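Local coordinates for protein N-acetylglucosaminidase (Paenibacillus barengoltzii, PDB 6INX) that probably hydrolyses glycosidic bonds of N-acetylglucosamine in glycans, as a family 18 glycoside hydrolase with a TIM-barrel catalytic fold, at residues M183-R188 and A235-M240. Sequence-based numbering, arbitrary orientation.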
ATOM      1  N   MET A 183      11.751   1.666  10.887  1.00  9.95           N
ATOM      2  CA  MET A 183      12.038   0.326  10.383  1.00 10.10           C
ATOM      3  C   MET A 183      11.822   0.331   8.869  1.00  9.47           C
ATOM      4  O   MET A 183      10.829  -0.180   8.343  1.00 10.91           O
ATOM      5  CB  MET A 183      11.164  -0.703  11.086  1.00 11.72           C
ATOM      6  CG  MET A 183      11.630  -0.984  12.521  1.00 12.40           C
ATOM      7  SD  MET A 183      10.670  -2.269  13.340  1.00 14.32           S
ATOM      8  CE  MET A 183       9.124  -1.393  13.478  1.00 12.70           C
ATOM      9  N   THR A 184      12.783   0.946   8.169  1.00  9.10           N
ATOM     10  CA  THR A 184      12.745   1.030   6.704  1.00  9.68           C
ATOM     11  C   THR A 184      13.286  -0.262   6.077  1.00  9.71           C
ATOM     12  O   THR A 184      14.228  -0.282   5.279  1.00 11.29           O
ATOM     13  CB  THR A 184      13.440   2.291   6.191  1.00 10.35           C
ATOM     14  OG1 THR A 184      14.793   2.341   6.666  1.00 10.58           O
ATOM     15  CG2 THR A 184      12.697   3.542   6.642  1.00 11.44           C
ATOM     16  N   TYR A 185      12.648  -1.360   6.474  1.00  9.76           N
ATOM     17  CA  TYR A 185      12.886  -2.694   5.952  1.00 10.10           C
ATOM     18  C   TYR A 185      11.586  -3.464   6.129  1.00  9.22           C
ATOM     19  O   TYR A 185      10.677  -3.022   6.839  1.00 10.53           O
ATOM     20  CB  TYR A 185      14.101  -3.391   6.599  1.00  9.82           C
ATOM     21  CG  TYR A 185      14.239  -3.293   8.102  1.00 10.40           C
ATOM     22  CD1 TYR A 185      13.389  -3.981   8.948  1.00 12.19           C
ATOM     23  CD2 TYR A 185      15.247  -2.521   8.675  1.00 12.23           C
ATOM     24  CE1 TYR A 185      13.532  -3.907  10.328  1.00 11.36           C
ATOM     25  CE2 TYR A 185      15.405  -2.451  10.060  1.00 13.25           C
ATOM     26  CZ  TYR A 185      14.536  -3.137  10.871  1.00 13.01           C
ATOM     27  OH  TYR A 185      14.665  -3.080  12.244  1.00 14.59           O
ATOM     28  N   ASP A 186      11.493  -4.622   5.471  1.00  9.24           N
ATOM     29  CA  ASP A 186      10.208  -5.331   5.331  1.00 10.01           C
ATOM     30  C   ASP A 186       9.122  -4.405   4.782  1.00 10.97           C
ATOM     31  O   ASP A 186       7.934  -4.601   5.052  1.00 10.80           O
ATOM     32  CB  ASP A 186       9.708  -5.963   6.641  1.00 10.56           C
ATOM     33  CG  ASP A 186      10.699  -6.905   7.263  1.00 13.44           C
ATOM     34  OD1 ASP A 186      11.478  -7.539   6.529  1.00 12.23           O
ATOM     35  OD2 ASP A 186      10.681  -7.011   8.514  1.00 16.48           O
ATOM     36  N   MET A 187       9.518  -3.373   4.026  1.00  9.67           N
ATOM     37  CA  MET A 187       8.530  -2.407   3.546  1.00 11.39           C
ATOM     38  C   MET A 187       7.633  -3.010   2.483  1.00 11.73           C
ATOM     39  O   MET A 187       6.507  -2.530   2.281  1.00 12.22           O
ATOM     40  CB  MET A 187       9.207  -1.142   3.016  1.00 12.52           C
ATOM     41  CG  MET A 187       9.811  -0.287   4.144  1.00 10.05           C
ATOM     42  SD  MET A 187      10.476   1.306   3.633  1.00 11.51           S
ATOM     43  CE  MET A 187      11.939   0.767   2.734  1.00 12.58           C
ATOM     44  N   ARG A 188       8.137  -4.033   1.803  1.00 10.72           N
ATOM     45  CA  ARG A 188       7.383  -4.945   0.962  1.00  9.79           C
ATOM     46  C   ARG A 188       7.784  -6.333   1.421  1.00 10.97           C
ATOM     47  O   ARG A 188       8.977  -6.631   1.519  1.00 11.29           O
ATOM     48  CB  ARG A 188       7.774  -4.759  -0.502  1.00 10.32           C
ATOM     49  CG  ARG A 188       7.448  -3.361  -1.000  1.00  9.92           C
ATOM     50  CD  ARG A 188       8.136  -3.041  -2.331  1.00 11.58           C
ATOM     51  NE  ARG A 188       7.779  -1.686  -2.734  1.00 10.71           N
ATOM     52  CZ  ARG A 188       8.263  -0.568  -2.192  1.00  9.81           C
ATOM     53  NH1 ARG A 188       9.153  -0.623  -1.205  1.00  9.18           N
ATOM     54  NH2 ARG A 188       7.830   0.616  -2.610  1.00 11.03           N
ATOM     55  N   ALA A 235      18.877  -3.462   6.436  1.00 11.70           N
ATOM     56  CA  ALA A 235      18.546  -4.858   6.660  1.00 10.76           C
ATOM     57  C   ALA A 235      19.728  -5.717   6.250  1.00 10.62           C
ATOM     58  O   ALA A 235      20.225  -5.595   5.128  1.00 12.25           O
ATOM     59  CB  ALA A 235      17.315  -5.256   5.848  1.00 11.89           C
ATOM     60  N   PHE A 236      20.158  -6.599   7.150  1.00 12.02           N
ATOM     61  CA  PHE A 236      21.198  -7.580   6.853  1.00  9.04           C
ATOM     62  C   PHE A 236      20.623  -8.899   6.332  1.00 10.80           C
ATOM     63  O   PHE A 236      21.247  -9.959   6.492  1.00 13.69           O
ATOM     64  CB  PHE A 236      22.069  -7.826   8.093  1.00 11.64           C
ATOM     65  CG  PHE A 236      22.968  -6.674   8.484  1.00 10.77           C
ATOM     66  CD1 PHE A 236      22.886  -5.426   7.887  1.00 12.32           C
ATOM     67  CD2 PHE A 236      23.901  -6.858   9.499  1.00 12.64           C
ATOM     68  CE1 PHE A 236      23.735  -4.390   8.279  1.00 13.66           C
ATOM     69  CE2 PHE A 236      24.747  -5.828   9.888  1.00 12.95           C
ATOM     70  CZ  PHE A 236      24.660  -4.605   9.292  1.00 13.58           C
ATOM     71  N   TYR A 237      19.454  -8.859   5.693  1.00 10.70           N
ATOM     72  CA  TYR A 237      18.766 -10.063   5.231  1.00  9.54           C
ATOM     73  C   TYR A 237      17.845  -9.650   4.090  1.00  9.65           C
ATOM     74  O   TYR A 237      17.607  -8.459   3.859  1.00 11.20           O
ATOM     75  CB  TYR A 237      17.942 -10.707   6.363  1.00 13.80           C
ATOM     76  CG  TYR A 237      16.811  -9.792   6.750  1.00 12.54           C
ATOM     77  CD1 TYR A 237      17.025  -8.741   7.623  1.00 13.40           C
ATOM     78  CD2 TYR A 237      15.547  -9.921   6.168  1.00 12.23           C
ATOM     79  CE1 TYR A 237      16.020  -7.846   7.941  1.00 11.16           C
ATOM     80  CE2 TYR A 237      14.532  -9.040   6.486  1.00 11.76           C
ATOM     81  CZ  TYR A 237      14.780  -8.006   7.366  1.00 12.30           C
ATOM     82  OH  TYR A 237      13.786  -7.119   7.664  1.00 14.36           O
ATOM     83  N   SER A 238      17.287 -10.650   3.416  1.00 10.96           N
ATOM     84  CA  SER A 238      16.485 -10.430   2.223  1.00 11.12           C
ATOM     85  C   SER A 238      15.010 -10.750   2.436  1.00 12.12           C
ATOM     86  O   SER A 238      14.618 -11.453   3.366  1.00 11.86           O
ATOM     87  CB  SER A 238      17.018 -11.274   1.060  1.00 11.47           C
ATOM     88  OG  SER A 238      16.833 -12.664   1.280  1.00 12.26           O
ATOM     89  N   ARG A 239      14.192 -10.230   1.521  1.00 10.60           N
ATOM     90  CA  ARG A 239      12.825 -10.687   1.314  1.00 10.28           C
ATOM     91  C   ARG A 239      12.765 -11.335  -0.062  1.00  9.31           C
ATOM     92  O   ARG A 239      13.491 -10.936  -0.975  1.00 10.59           O
ATOM     93  CB  ARG A 239      11.839  -9.507   1.373  1.00 11.86           C
ATOM     94  CG  ARG A 239      11.494  -9.041   2.797  1.00 12.25           C
ATOM     95  CD  ARG A 239      10.484  -9.967   3.444  1.00 15.84           C
ATOM     96  NE  ARG A 239      10.322  -9.680   4.865  1.00 14.67           N
ATOM     97  CZ  ARG A 239       9.412 -10.255   5.639  1.00 14.09           C
ATOM     98  NH1 ARG A 239       8.557 -11.140   5.137  1.00 14.38           N
ATOM     99  NH2 ARG A 239       9.357  -9.939   6.925  1.00 14.47           N
ATOM    100  N   MET A 240      11.927 -12.363  -0.204  1.00 10.01           N
ATOM    101  CA  MET A 240      11.999 -13.219  -1.381  1.00 12.25           C
ATOM    102  C   MET A 240      10.611 -13.631  -1.838  1.00  9.43           C
ATOM    103  O   MET A 240       9.760 -13.983  -1.020  1.00 11.74           O
ATOM    104  CB  MET A 240      12.816 -14.475  -1.049  1.00 13.82           C
ATOM    105  CG  MET A 240      12.904 -15.490  -2.176  1.00 11.48           C
ATOM    106  SD  MET A 240      14.006 -16.868  -1.752  1.00 16.05           S
ATOM    107  CE  MET A 240      13.063 -17.654  -0.457  1.00 18.90           C
TER
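At the C-terminal rim of the family 18 TIM barrel, where the substrate cleft of these enzymes lies, Tyr185 and Asp186 of the Met-Thr-Tyr-Asp motif meet Ala235, Tyr237 and Arg239. Asp186 OD1 takes two bonds, from opposite faces of its carboxylate. Tyr237 OH donates to Asp186 OD1 at 2.6 Å from 48° above that plane, while OD1 lies at the edge of the phenol ring. On the other face, Arg239 NE reaches Asp186 OD1 at 2.9 Å in a salt bridge, with the oxygen nearly in the guanidinium plane. Guanidinium and carboxylate planes stand almost perpendicular (84°), and the bond uses OD1 rather than a side-by-side pairing of both oxygens. Tyr185 and Asp186 lie in the loop after the sixth barrel strand; residues 235-240 lead from the seventh into the antiparallel sheet inserted before the eighth, so the contact ties barrel to insertion. A bend at chi2 (-78°) brings Arg239 NE back to Asp186, and its NH1 bonds to Gly259 O. An alanine in place of Arg239 would probably leave the Asp186 carboxylate without its cationic mate on that face, with the Tyr237 hydroxyl bond remaining on the other. Tyr237 OH approaches the Tyr185 ring obliquely, 3.4 Å from Tyr185 CD1, and the two side chains cross at about a right angle. Tyr185 CB rests on Ala235 CB at 3.8 Å, and the Tyr185 side chain also touches Met322 and Trp324 of the eighth strand.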